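Local coordinates for putative esterase/lipase/thioesterase (Silicibacter sp., PDB 2PBL), which probably hydrolyses ester or thioester bonds as a member of the alpha/beta-hydrolase superfamily, at residues F68-Y73 / P99-C104. Sequence-based numbering, arbitrary orientation.
Sequences FVHGGY and PSYELC
H70 and Y101 meet in an offset stack, ring centroids 4.7 Å apart and planes at 20°. From CB, chi1 of 79° holds H70 CG between the backbone N and the carbonyl carbon, which brings the ring tip to tip with Y101 and one face under the Y101 hydroxyl. CG has Y101 OH as its neighbour. ND1 donates to G71 O at 2.8 Å, and this bond lies in the imidazole plane. CE1 sits 3.2 Å from Y101 OH. NE2 is 3.5 Å from Y101 CE2. A water bonds H70 NE2 at 2.9 Å and donates to Y101 O. CD2 turns to P99 O at 3.6 Å. W82 also stacks on H70. The Y101 hydroxyl donates to H70 O at 2.7 Å, from above the carbonyl plane. V69 CG1 packs on Y101 CE2 at 4.1 Å. A second water links F68 O, H70 N and P99 O where adjacent parallel strands 64-69 and 94-99 end. An alanine at H70 would probably leave Y101 without its stacking partner and G71 O without the ND1 bond. The HGG sequence after strand 64-69 resembles the HGG oxyanion-hole motif of hormone-sensitive-lipase-like esterases, and G71 lies beside the putative Ser-His-Glu triad. The ND1 bond fixes the imidazole rotation, while the Y101 hydroxyl and two waters join the segments.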
loop_
_atom_site.group_PDB
_atom_site.type_symbol
_atom_site.label_atom_id
_atom_site.label_comp_id
_atom_site.label_asym_id
_atom_site.label_seq_id
_atom_site.Cartn_x
_atom_site.Cartn_y
_atom_site.Cartn_z
ATOM N N PHE A 68 -0.368 -0.484 6.491
ATOM C CA PHE A 68 0.372 -0.811 5.289
ATOM C C PHE A 68 -0.497 -1.640 4.335
ATOM O O PHE A 68 -1.053 -2.651 4.734
ATOM C CB PHE A 68 1.675 -1.507 5.601
ATOM C CG PHE A 68 2.373 -2.005 4.382
ATOM C CD1 PHE A 68 3.164 -1.156 3.610
ATOM C CD2 PHE A 68 2.207 -3.332 3.972
ATOM C CE1 PHE A 68 3.802 -1.647 2.460
ATOM C CE2 PHE A 68 2.796 -3.825 2.862
ATOM C CZ PHE A 68 3.637 -2.990 2.095
ATOM N N VAL A 69 -0.617 -1.180 3.085
ATOM C CA VAL A 69 -1.419 -1.896 2.103
ATOM C C VAL A 69 -0.497 -2.479 1.041
ATOM O O VAL A 69 0.199 -1.763 0.332
ATOM C CB VAL A 69 -2.500 -1.011 1.458
ATOM C CG1 VAL A 69 -3.382 -1.851 0.554
ATOM C CG2 VAL A 69 -3.351 -0.293 2.536
ATOM N N HIS A 70 -0.549 -3.800 0.930
ATOM C CA HIS A 70 0.299 -4.574 0.052
ATOM C C HIS A 70 -0.096 -4.521 -1.412
ATOM O O HIS A 70 -1.238 -4.171 -1.764
ATOM C CB HIS A 70 0.350 -6.035 0.539
ATOM C CG HIS A 70 -0.847 -6.868 0.180
ATOM N ND1 HIS A 70 -1.029 -7.396 -1.087
ATOM C CD2 HIS A 70 -1.871 -7.343 0.933
ATOM C CE1 HIS A 70 -2.134 -8.116 -1.105
ATOM N NE2 HIS A 70 -2.657 -8.114 0.108
ATOM N N GLY A 71 0.870 -4.865 -2.262
ATOM C CA GLY A 71 0.644 -4.863 -3.675
ATOM C C GLY A 71 0.453 -6.256 -4.285
ATOM O O GLY A 71 0.218 -7.264 -3.585
ATOM N N GLY A 72 0.618 -6.288 -5.606
ATOM C CA GLY A 72 0.314 -7.464 -6.415
ATOM C C GLY A 72 -0.691 -7.225 -7.540
ATOM O O GLY A 72 -1.347 -8.187 -7.991
ATOM N N TYR A 73 -0.786 -5.960 -7.992
ATOM C CA TYR A 73 -1.612 -5.514 -9.088
ATOM C C TYR A 73 -3.064 -5.895 -8.831
ATOM O O TYR A 73 -3.722 -6.360 -9.726
ATOM C CB TYR A 73 -1.117 -6.076 -10.442
ATOM C CG TYR A 73 0.043 -5.302 -11.101
ATOM C CD1 TYR A 73 -0.159 -4.030 -11.595
ATOM C CD2 TYR A 73 1.271 -5.887 -11.312
ATOM C CE1 TYR A 73 0.848 -3.341 -12.215
ATOM C CE2 TYR A 73 2.294 -5.207 -11.929
ATOM C CZ TYR A 73 2.072 -3.937 -12.389
ATOM O OH TYR A 73 3.080 -3.251 -13.019
ATOM N N PRO A 99 -4.187 -4.825 5.912
ATOM C CA PRO A 99 -5.341 -5.589 5.451
ATOM C C PRO A 99 -5.095 -6.434 4.217
ATOM O O PRO A 99 -4.148 -6.191 3.424
ATOM C CB PRO A 99 -6.325 -4.479 5.059
ATOM C CG PRO A 99 -5.433 -3.448 4.522
ATOM C CD PRO A 99 -4.192 -3.457 5.381
ATOM N N SER A 100 -5.969 -7.431 4.078
ATOM C CA SER A 100 -6.153 -8.173 2.863
ATOM C C SER A 100 -7.390 -7.511 2.241
ATOM O O SER A 100 -8.058 -6.638 2.869
ATOM C CB SER A 100 -6.445 -9.649 3.163
ATOM O OG SER A 100 -5.293 -10.399 3.488
ATOM N N TYR A 101 -7.702 -7.974 1.052
ATOM C CA TYR A 101 -8.802 -7.488 0.262
ATOM C C TYR A 101 -9.065 -8.491 -0.841
ATOM O O TYR A 101 -8.171 -9.276 -1.183
ATOM C CB TYR A 101 -8.450 -6.129 -0.299
ATOM C CG TYR A 101 -7.091 -6.011 -0.982
ATOM C CD1 TYR A 101 -6.924 -6.300 -2.358
ATOM C CD2 TYR A 101 -5.981 -5.567 -0.265
ATOM C CE1 TYR A 101 -5.669 -6.181 -2.969
ATOM C CE2 TYR A 101 -4.731 -5.416 -0.876
ATOM C CZ TYR A 101 -4.573 -5.732 -2.205
ATOM O OH TYR A 101 -3.316 -5.574 -2.749
ATOM N N GLU A 102 -10.291 -8.510 -1.343
ATOM C CA GLU A 102 -10.622 -9.356 -2.488
ATOM C C GLU A 102 -9.871 -8.845 -3.708
ATOM O O GLU A 102 -9.478 -7.680 -3.788
ATOM C CB GLU A 102 -12.104 -9.429 -2.745
ATOM C CG GLU A 102 -12.835 -10.057 -1.614
ATOM C CD GLU A 102 -14.306 -10.174 -1.924
ATOM O OE1 GLU A 102 -15.026 -9.302 -1.463
ATOM O OE2 GLU A 102 -14.700 -11.074 -2.696
ATOM N N LEU A 103 -9.691 -9.754 -4.651
ATOM C CA LEU A 103 -8.844 -9.530 -5.803
ATOM C C LEU A 103 -9.629 -9.573 -7.084
ATOM O O LEU A 103 -10.710 -10.150 -7.143
ATOM C CB LEU A 103 -7.801 -10.642 -5.836
ATOM C CG LEU A 103 -6.904 -10.805 -4.607
ATOM C CD1 LEU A 103 -6.001 -12.047 -4.676
ATOM C CD2 LEU A 103 -6.053 -9.563 -4.449
ATOM N N CYS A 104 -9.082 -8.908 -8.094
ATOM C CA CYS A 104 -9.632 -8.951 -9.405
ATOM C C CYS A 104 -9.263 -10.361 -9.873
ATOM O O CYS A 104 -8.180 -10.849 -9.508
ATOM C CB CYS A 104 -9.030 -7.905 -10.303
ATOM S SG CYS A 104 -9.273 -6.184 -9.773
HETATM O O HOH W 1 -1.597 -5.202 3.483
HETATM O O HOH W 2 -5.357 -8.803 -0.514
#